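Local structure of antitoxin VapB2 (Rickettsia felis, 3ZVK) at residues Glu20-Pro32 with Gly36-Asp48. The protein neutralises its cognate toxin VapC2, partially inhibiting that toxin's RNase activity, and binds DNA from its own probable promoter. Numbering follows the deposited sequence.
Sequences EFRFSVKEVSVIP and GIVLQPLPNSWKD. With nucleotides of chain J.
Phe23 reaches Pro41 edge-on: its CE2 meets Pro41 CD at 3.7 Å with that carbon in the ring plane, while one face of the same ring lies against Val28 CG1 of its own segment. With CG anti to the carbonyl carbon (chi1 -75°), the ring extends on to Leu39, whose CB is touched by Phe23 CZ. Away from CD, Pro41 CB and CA are covered by Val25 CG2, and Val25 CG1 also meets Pro43 CB at 4.0 Å. From there strands 27-32 and 36-41 run as an antiparallel hairpin within the AbrB/MazE-type DNA-binding domain, and a strand of the second antitoxin subunit carries the sheet on across the dimer interface. Ser29 and Gln40 exchange two backbone bonds; Ser29 N to Gln40 O is 2.9 Å. Ile31 and Val38 do the same, and Val38 N donates to Ile31 O at 2.7 Å. Just past the strand end, Leu42 N also donates to Glu27 O. On one sheet face Val30 CG2 touches Leu39 CD2 at 3.7 Å, and Val30 CG1 meets Ile37 CD1. Glu27's carboxylate forms a salt bridge with Lys5 of the second subunit. Before Phe23, Arg22 stretches its extended chain to the DNA, where NH1 donates to OP1 of DA17 of chain J at 2.9 Å and NH2 adds a weak bond to the same oxygen. At the start of the helix Ser45 and Asp48 form a capping box, and Trp46, just after the N-cap Ser45, makes a cation-pi contact with Arg67 of the toxin chain.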
ATOM      1  N   GLU F  20       4.037 -13.653  -3.752  1.00 43.36           N
ATOM      2  CA  GLU F  20       4.044 -13.541  -2.284  1.00 44.27           C
ATOM      3  C   GLU F  20       5.410 -13.162  -1.699  1.00 50.91           C
ATOM      4  O   GLU F  20       5.459 -12.604  -0.602  1.00 53.55           O
ATOM      5  CB  GLU F  20       3.450 -14.798  -1.597  1.00 45.98           C
ATOM      6  CG  GLU F  20       4.236 -16.087  -1.765  1.00 53.71           C
ATOM      7  CD  GLU F  20       3.740 -17.033  -2.838  1.00 75.67           C
ATOM      8  OE1 GLU F  20       3.215 -16.557  -3.875  1.00 61.65           O
ATOM      9  OE2 GLU F  20       3.873 -18.262  -2.634  1.00 78.20           O
ATOM     10  N   PHE F  21       6.508 -13.430  -2.437  1.00 45.95           N
ATOM     11  CA  PHE F  21       7.864 -13.128  -1.982  1.00 44.88           C
ATOM     12  C   PHE F  21       8.507 -11.905  -2.652  1.00 50.24           C
ATOM     13  O   PHE F  21       9.739 -11.726  -2.590  1.00 51.80           O
ATOM     14  CB  PHE F  21       8.750 -14.377  -2.084  1.00 46.00           C
ATOM     15  CG  PHE F  21       8.229 -15.533  -1.272  1.00 47.83           C
ATOM     16  CD1 PHE F  21       8.125 -15.444   0.115  1.00 50.70           C
ATOM     17  CD2 PHE F  21       7.827 -16.705  -1.888  1.00 49.92           C
ATOM     18  CE1 PHE F  21       7.660 -16.522   0.865  1.00 52.05           C
ATOM     19  CE2 PHE F  21       7.377 -17.792  -1.132  1.00 52.62           C
ATOM     20  CZ  PHE F  21       7.301 -17.693   0.236  1.00 51.02           C
ATOM     21  N   ARG F  22       7.680 -11.052  -3.259  1.00 45.05           N
ATOM     22  CA  ARG F  22       8.149  -9.839  -3.911  1.00 45.20           C
ATOM     23  C   ARG F  22       8.723  -8.864  -2.897  1.00 50.89           C
ATOM     24  O   ARG F  22       8.226  -8.758  -1.764  1.00 47.73           O
ATOM     25  CB  ARG F  22       7.027  -9.157  -4.699  1.00 44.24           C
ATOM     26  CG  ARG F  22       6.763  -9.802  -6.044  1.00 51.59           C
ATOM     27  CD  ARG F  22       5.548  -9.155  -6.683  1.00 44.60           C
ATOM     28  NE  ARG F  22       5.310  -9.673  -8.022  1.00 45.11           N
ATOM     29  CZ  ARG F  22       4.222  -9.415  -8.733  1.00 59.88           C
ATOM     30  NH1 ARG F  22       3.256  -8.658  -8.229  1.00 49.55           N
ATOM     31  NH2 ARG F  22       4.083  -9.922  -9.949  1.00 47.00           N
ATOM     32  N   PHE F  23       9.809  -8.190  -3.303  1.00 50.97           N
ATOM     33  CA  PHE F  23      10.492  -7.197  -2.479  1.00 51.63           C
ATOM     34  C   PHE F  23      10.015  -5.812  -2.891  1.00 58.23           C
ATOM     35  O   PHE F  23       9.627  -5.613  -4.048  1.00 56.13           O
ATOM     36  CB  PHE F  23      12.004  -7.329  -2.633  1.00 53.03           C
ATOM     37  CG  PHE F  23      12.600  -8.516  -1.907  1.00 55.34           C
ATOM     38  CD1 PHE F  23      12.721  -9.754  -2.538  1.00 55.84           C
ATOM     39  CD2 PHE F  23      13.083  -8.388  -0.601  1.00 58.90           C
ATOM     40  CE1 PHE F  23      13.297 -10.844  -1.872  1.00 58.25           C
ATOM     41  CE2 PHE F  23      13.659  -9.483   0.066  1.00 59.21           C
ATOM     42  CZ  PHE F  23      13.763 -10.700  -0.574  1.00 57.20           C
ATOM     43  N   SER F  24      10.009  -4.867  -1.940  1.00 58.78           N
ATOM     44  CA  SER F  24       9.615  -3.483  -2.220  1.00 59.19           C
ATOM     45  C   SER F  24      10.859  -2.621  -2.378  1.00 64.36           C
ATOM     46  O   SER F  24      10.741  -1.423  -2.588  1.00 65.24           O
ATOM     47  CB  SER F  24       8.669  -2.942  -1.151  1.00 62.51           C
ATOM     48  OG  SER F  24       9.335  -2.793   0.089  1.00 72.97           O
ATOM     49  N   VAL F  25      12.047  -3.248  -2.328  1.00 62.17           N
ATOM     50  CA  VAL F  25      13.363  -2.603  -2.503  1.00 63.48           C
ATOM     51  C   VAL F  25      13.946  -3.017  -3.871  1.00 65.90           C
ATOM     52  O   VAL F  25      13.461  -3.974  -4.464  1.00 64.11           O
ATOM     53  CB  VAL F  25      14.335  -2.906  -1.322  1.00 69.26           C
ATOM     54  CG1 VAL F  25      13.823  -2.290  -0.024  1.00 69.58           C
ATOM     55  CG2 VAL F  25      14.561  -4.406  -1.151  1.00 69.22           C
ATOM     56  N   LYS F  26      14.957  -2.301  -4.386  1.00 62.64           N
ATOM     57  CA  LYS F  26      15.523  -2.641  -5.702  1.00 61.99           C
ATOM     58  C   LYS F  26      16.818  -3.440  -5.575  1.00 64.56           C
ATOM     59  O   LYS F  26      17.320  -3.988  -6.560  1.00 64.38           O
ATOM     60  CB  LYS F  26      15.697  -1.386  -6.576  1.00 64.88           C
ATOM     61  CG  LYS F  26      14.343  -0.788  -6.979  1.00 71.50           C
ATOM     62  CD  LYS F  26      14.321  -0.291  -8.409  1.00 80.13           C
ATOM     63  CE  LYS F  26      12.950  -0.323  -9.072  1.00 81.19           C
ATOM     64  NZ  LYS F  26      11.973   0.647  -8.503  1.00 82.93           N
ATOM     65  N   GLU F  27      17.330  -3.529  -4.337  1.00 58.65           N
ATOM     66  CA  GLU F  27      18.540  -4.239  -3.996  1.00 58.68           C
ATOM     67  C   GLU F  27      18.322  -5.086  -2.749  1.00 60.60           C
ATOM     68  O   GLU F  27      17.556  -4.704  -1.864  1.00 59.81           O
ATOM     69  CB  GLU F  27      19.684  -3.248  -3.758  1.00 61.81           C
ATOM     70  CG  GLU F  27      20.354  -2.776  -5.036  1.00 76.01           C
ATOM     71  CD  GLU F  27      21.618  -1.960  -4.846  1.00104.70           C
ATOM     72  OE1 GLU F  27      21.593  -1.004  -4.036  1.00105.08           O
ATOM     73  OE2 GLU F  27      22.634  -2.273  -5.512  1.00 94.72           O
ATOM     74  N   VAL F  28      19.006  -6.236  -2.677  1.00 55.99           N
ATOM     75  CA  VAL F  28      18.955  -7.141  -1.534  1.00 55.13           C
ATOM     76  C   VAL F  28      20.334  -7.600  -1.146  1.00 59.14           C
ATOM     77  O   VAL F  28      21.236  -7.653  -1.976  1.00 60.89           O
ATOM     78  CB  VAL F  28      18.010  -8.362  -1.724  1.00 58.32           C
ATOM     79  CG1 VAL F  28      16.540  -7.964  -1.666  1.00 57.28           C
ATOM     80  CG2 VAL F  28      18.334  -9.172  -2.981  1.00 57.75           C
ATOM     81  N   SER F  29      20.482  -7.977   0.116  1.00 55.94           N
ATOM     82  CA  SER F  29      21.708  -8.536   0.676  1.00 56.89           C
ATOM     83  C   SER F  29      21.678 -10.059   0.388  1.00 61.00           C
ATOM     84  O   SER F  29      20.624 -10.671   0.517  1.00 58.73           O
ATOM     85  CB  SER F  29      21.763  -8.264   2.180  1.00 59.34           C
ATOM     86  OG  SER F  29      21.171  -9.282   2.982  1.00 70.90           O
ATOM     87  N   VAL F  30      22.788 -10.657  -0.036  1.00 60.18           N
ATOM     88  CA  VAL F  30      22.863 -12.105  -0.291  1.00 60.47           C
ATOM     89  C   VAL F  30      23.912 -12.683   0.636  1.00 66.73           C
ATOM     90  O   VAL F  30      25.074 -12.285   0.565  1.00 69.46           O
ATOM     91  CB  VAL F  30      23.163 -12.508  -1.766  1.00 64.69           C
ATOM     92  CG1 VAL F  30      23.032 -14.015  -1.968  1.00 64.43           C
ATOM     93  CG2 VAL F  30      22.290 -11.753  -2.746  1.00 63.37           C
ATOM     94  N   ILE F  31      23.505 -13.623   1.495  1.00 62.05           N
ATOM     95  CA  ILE F  31      24.369 -14.281   2.480  1.00 62.39           C
ATOM     96  C   ILE F  31      24.228 -15.817   2.390  1.00 64.47           C
ATOM     97  O   ILE F  31      23.109 -16.311   2.317  1.00 62.28           O
ATOM     98  CB  ILE F  31      24.050 -13.697   3.898  1.00 65.72           C
ATOM     99  CG1 ILE F  31      24.799 -12.368   4.097  1.00 66.99           C
ATOM    100  CG2 ILE F  31      24.386 -14.654   5.049  1.00 66.82           C
ATOM    101  CD1 ILE F  31      23.923 -11.286   4.577  1.00 72.15           C
ATOM    102  N   PRO F  32      25.324 -16.592   2.372  1.00 62.86           N
ATOM    103  CA  PRO F  32      25.171 -18.063   2.327  1.00 63.03           C
ATOM    104  C   PRO F  32      24.648 -18.652   3.651  1.00 65.93           C
ATOM    105  O   PRO F  32      24.906 -18.104   4.719  1.00 65.58           O
ATOM    106  CB  PRO F  32      26.593 -18.567   1.994  1.00 66.14           C
ATOM    107  CG  PRO F  32      27.494 -17.514   2.495  1.00 71.52           C
ATOM    108  CD  PRO F  32      26.744 -16.194   2.448  1.00 66.42           C
ATOM    109  N   GLY F  36      22.201 -23.206   0.691  1.00 65.84           N
ATOM    110  CA  GLY F  36      21.447 -22.092   0.122  1.00 64.35           C
ATOM    111  C   GLY F  36      21.922 -20.693   0.451  1.00 66.89           C
ATOM    112  O   GLY F  36      23.091 -20.474   0.783  1.00 68.31           O
ATOM    113  N   ILE F  37      21.012 -19.729   0.321  1.00 60.57           N
ATOM    114  CA  ILE F  37      21.288 -18.314   0.555  1.00 60.03           C
ATOM    115  C   ILE F  37      20.132 -17.598   1.234  1.00 64.53           C
ATOM    116  O   ILE F  37      18.974 -17.948   1.016  1.00 64.62           O
ATOM    117  CB  ILE F  37      21.660 -17.571  -0.768  1.00 62.77           C
ATOM    118  CG1 ILE F  37      20.597 -17.783  -1.875  1.00 61.62           C
ATOM    119  CG2 ILE F  37      23.072 -17.916  -1.252  1.00 64.52           C
ATOM    120  CD1 ILE F  37      20.714 -16.890  -3.120  1.00 55.79           C
ATOM    121  N   VAL F  38      20.444 -16.538   1.979  1.00 61.24           N
ATOM    122  CA  VAL F  38      19.444 -15.665   2.584  1.00 60.51           C
ATOM    123  C   VAL F  38      19.456 -14.358   1.780  1.00 62.02           C
ATOM    124  O   VAL F  38      20.540 -13.826   1.497  1.00 62.80           O
ATOM    125  CB  VAL F  38      19.703 -15.389   4.095  1.00 65.48           C
ATOM    126  CG1 VAL F  38      18.657 -14.429   4.674  1.00 63.97           C
ATOM    127  CG2 VAL F  38      19.717 -16.682   4.890  1.00 65.77           C
ATOM    128  N   LEU F  39      18.259 -13.869   1.402  1.00 54.46           N
ATOM    129  CA  LEU F  39      18.061 -12.599   0.710  1.00 53.77           C
ATOM    130  C   LEU F  39      17.265 -11.721   1.680  1.00 58.74           C
ATOM    131  O   LEU F  39      16.235 -12.155   2.209  1.00 58.78           O
ATOM    132  CB  LEU F  39      17.309 -12.737  -0.647  1.00 52.89           C
ATOM    133  CG  LEU F  39      17.731 -13.771  -1.696  1.00 57.90           C
ATOM    134  CD1 LEU F  39      16.848 -13.654  -2.889  1.00 57.51           C
ATOM    135  CD2 LEU F  39      19.101 -13.529  -2.213  1.00 62.91           C
ATOM    136  N   GLN F  40      17.768 -10.515   1.964  1.00 56.06           N
ATOM    137  CA  GLN F  40      17.109  -9.577   2.883  1.00 56.26           C
ATOM    138  C   GLN F  40      17.006  -8.176   2.261  1.00 63.24           C
ATOM    139  O   GLN F  40      17.952  -7.763   1.591  1.00 63.72           O
ATOM    140  CB  GLN F  40      17.830  -9.511   4.251  1.00 58.03           C
ATOM    141  CG  GLN F  40      17.744 -10.769   5.156  1.00 55.87           C
ATOM    142  CD  GLN F  40      16.360 -11.253   5.583  1.00 64.81           C
ATOM    143  OE1 GLN F  40      16.131 -12.464   5.750  1.00 50.84           O
ATOM    144  NE2 GLN F  40      15.419 -10.332   5.820  1.00 55.10           N
ATOM    145  N   PRO F  41      15.895  -7.417   2.471  1.00 62.10           N
ATOM    146  CA  PRO F  41      15.798  -6.074   1.856  1.00 62.81           C
ATOM    147  C   PRO F  41      16.948  -5.135   2.226  1.00 71.85           C
ATOM    148  O   PRO F  41      17.215  -4.909   3.406  1.00 73.04           O
ATOM    149  CB  PRO F  41      14.434  -5.544   2.322  1.00 63.58           C
ATOM    150  CG  PRO F  41      14.008  -6.440   3.435  1.00 67.58           C
ATOM    151  CD  PRO F  41      14.665  -7.756   3.225  1.00 63.31           C
ATOM    152  N   LEU F  42      17.662  -4.633   1.205  1.00 71.09           N
ATOM    153  CA  LEU F  42      18.806  -3.741   1.378  1.00 73.26           C
ATOM    154  C   LEU F  42      18.587  -2.352   0.736  1.00 82.28           C
ATOM    155  O   LEU F  42      19.107  -2.079  -0.361  1.00 82.34           O
ATOM    156  CB  LEU F  42      20.081  -4.408   0.851  1.00 73.44           C
ATOM    157  CG  LEU F  42      21.394  -3.800   1.278  1.00 78.21           C
ATOM    158  CD1 LEU F  42      21.952  -4.512   2.501  1.00 79.33           C
ATOM    159  CD2 LEU F  42      22.364  -3.871   0.164  1.00 78.36           C
ATOM    160  N   PRO F  43      17.819  -1.447   1.397  1.00 81.01           N
ATOM    161  CA  PRO F  43      17.672  -0.095   0.833  1.00 80.70           C
ATOM    162  C   PRO F  43      18.866   0.792   1.220  1.00 83.35           C
ATOM    163  O   PRO F  43      19.441   0.633   2.308  1.00 82.57           O
ATOM    164  CB  PRO F  43      16.354   0.399   1.437  1.00 82.14           C
ATOM    165  CG  PRO F  43      16.223  -0.351   2.749  1.00 87.36           C
ATOM    166  CD  PRO F  43      17.138  -1.563   2.708  1.00 83.08           C
ATOM    167  N   ASN F  44      19.258   1.702   0.305  1.00 79.84           N
ATOM    168  CA  ASN F  44      20.339   2.671   0.507  1.00 80.96           C
ATOM    169  C   ASN F  44      19.887   3.617   1.608  1.00 84.03           C
ATOM    170  O   ASN F  44      18.741   4.051   1.574  1.00 83.88           O
ATOM    171  CB  ASN F  44      20.591   3.472  -0.789  1.00 82.92           C
ATOM    172  CG  ASN F  44      21.446   2.771  -1.824  1.00108.95           C
ATOM    173  OD1 ASN F  44      22.595   2.373  -1.556  1.00108.50           O
ATOM    174  ND2 ASN F  44      20.930   2.666  -3.051  1.00 95.00           N
ATOM    175  N   SER F  45      20.736   3.906   2.602  1.00 80.44           N
ATOM    176  CA  SER F  45      20.337   4.828   3.676  1.00 79.94           C
ATOM    177  C   SER F  45      20.351   6.262   3.143  1.00 82.42           C
ATOM    178  O   SER F  45      21.026   6.522   2.142  1.00 82.17           O
ATOM    179  CB  SER F  45      21.281   4.704   4.876  1.00 84.45           C
ATOM    180  OG  SER F  45      22.505   5.415   4.735  1.00 90.84           O
ATOM    181  N   TRP F  46      19.648   7.204   3.814  1.00 78.14           N
ATOM    182  CA  TRP F  46      19.731   8.610   3.418  1.00 77.88           C
ATOM    183  C   TRP F  46      21.161   9.134   3.573  1.00 82.35           C
ATOM    184  O   TRP F  46      21.556   9.996   2.786  1.00 82.43           O
ATOM    185  CB  TRP F  46      18.741   9.492   4.174  1.00 76.41           C
ATOM    186  CG  TRP F  46      17.385   9.565   3.536  1.00 75.04           C
ATOM    187  CD1 TRP F  46      16.212   9.128   4.073  1.00 76.76           C
ATOM    188  CD2 TRP F  46      17.054  10.135   2.256  1.00 73.59           C
ATOM    189  NE1 TRP F  46      15.167   9.427   3.234  1.00 74.54           N
ATOM    190  CE2 TRP F  46      15.655  10.038   2.106  1.00 76.04           C
ATOM    191  CE3 TRP F  46      17.800  10.761   1.240  1.00 74.87           C
ATOM    192  CZ2 TRP F  46      14.987  10.516   0.965  1.00 73.97           C
ATOM    193  CZ3 TRP F  46      17.142  11.208   0.105  1.00 74.88           C
ATOM    194  CH2 TRP F  46      15.755  11.076  -0.030  1.00 73.84           C
ATOM    195  N   LYS F  47      21.946   8.579   4.554  1.00 79.10           N
ATOM    196  CA  LYS F  47      23.361   8.921   4.799  1.00 80.45           C
ATOM    197  C   LYS F  47      24.190   8.535   3.569  1.00 82.11           C
ATOM    198  O   LYS F  47      24.995   9.343   3.105  1.00 82.49           O
ATOM    199  CB  LYS F  47      23.933   8.205   6.042  1.00 84.42           C
ATOM    200  N   ASP F  48      23.956   7.314   3.024  1.00 77.11           N
ATOM    201  CA  ASP F  48      24.617   6.776   1.822  1.00 77.20           C
ATOM    202  C   ASP F  48      24.236   7.551   0.576  1.00 78.81           C
ATOM    203  O   ASP F  48      25.065   7.727  -0.316  1.00 79.29           O
ATOM    204  CB  ASP F  48      24.281   5.292   1.623  1.00 78.22           C
ATOM    205  CG  ASP F  48      24.767   4.396   2.746  1.00 95.52           C
ATOM    206  OD1 ASP F  48      25.958   4.506   3.123  1.00 98.88           O
ATOM    207  OD2 ASP F  48      23.964   3.569   3.231  1.00102.30           O
TER
ATOM    208  P    DA J  17       0.709  -8.712 -11.431  1.00 48.20           P
ATOM    209  OP1  DA J  17       0.889  -8.565  -9.952  1.00 48.48           O
ATOM    210  OP2  DA J  17       1.505  -7.870 -12.339  1.00 50.13           O
ATOM    211  O5'  DA J  17       0.889 -10.258 -11.802  1.00 46.83           O
ATOM    212  C5'  DA J  17       0.362 -11.241 -10.852  1.00 45.48           C
ATOM    213  C4'  DA J  17       0.781 -12.660 -11.201  1.00 45.29           C
ATOM    214  O4'  DA J  17       0.362 -12.982 -12.551  1.00 44.41           O
ATOM    215  C3'  DA J  17       2.296 -12.811 -11.197  1.00 46.95           C
ATOM    216  O3'  DA J  17       2.590 -13.933 -10.390  1.00 46.00           O
ATOM    217  C2'  DA J  17       2.698 -12.845 -12.685  1.00 47.92           C
ATOM    218  C1'  DA J  17       1.443 -13.381 -13.372  1.00 46.31           C
ATOM    219  N9   DA J  17       1.173 -12.874 -14.729  1.00 46.20           N
ATOM    220  C8   DA J  17       0.882 -11.578 -15.059  1.00 44.92           C
ATOM    221  N7   DA J  17       0.660 -11.387 -16.334  1.00 45.46           N
ATOM    222  C5   DA J  17       0.711 -12.661 -16.874  1.00 45.95           C
ATOM    223  C6   DA J  17       0.518 -13.146 -18.185  1.00 46.88           C
ATOM    224  N6   DA J  17       0.200 -12.352 -19.209  1.00 46.70           N
ATOM    225  N1   DA J  17       0.700 -14.477 -18.412  1.00 48.58           N
ATOM    226  C2   DA J  17       1.002 -15.289 -17.388  1.00 48.12           C
ATOM    227  N3   DA J  17       1.186 -14.929 -16.108  1.00 48.08           N
ATOM    228  C4   DA J  17       1.035 -13.595 -15.908  1.00 46.49           C
TER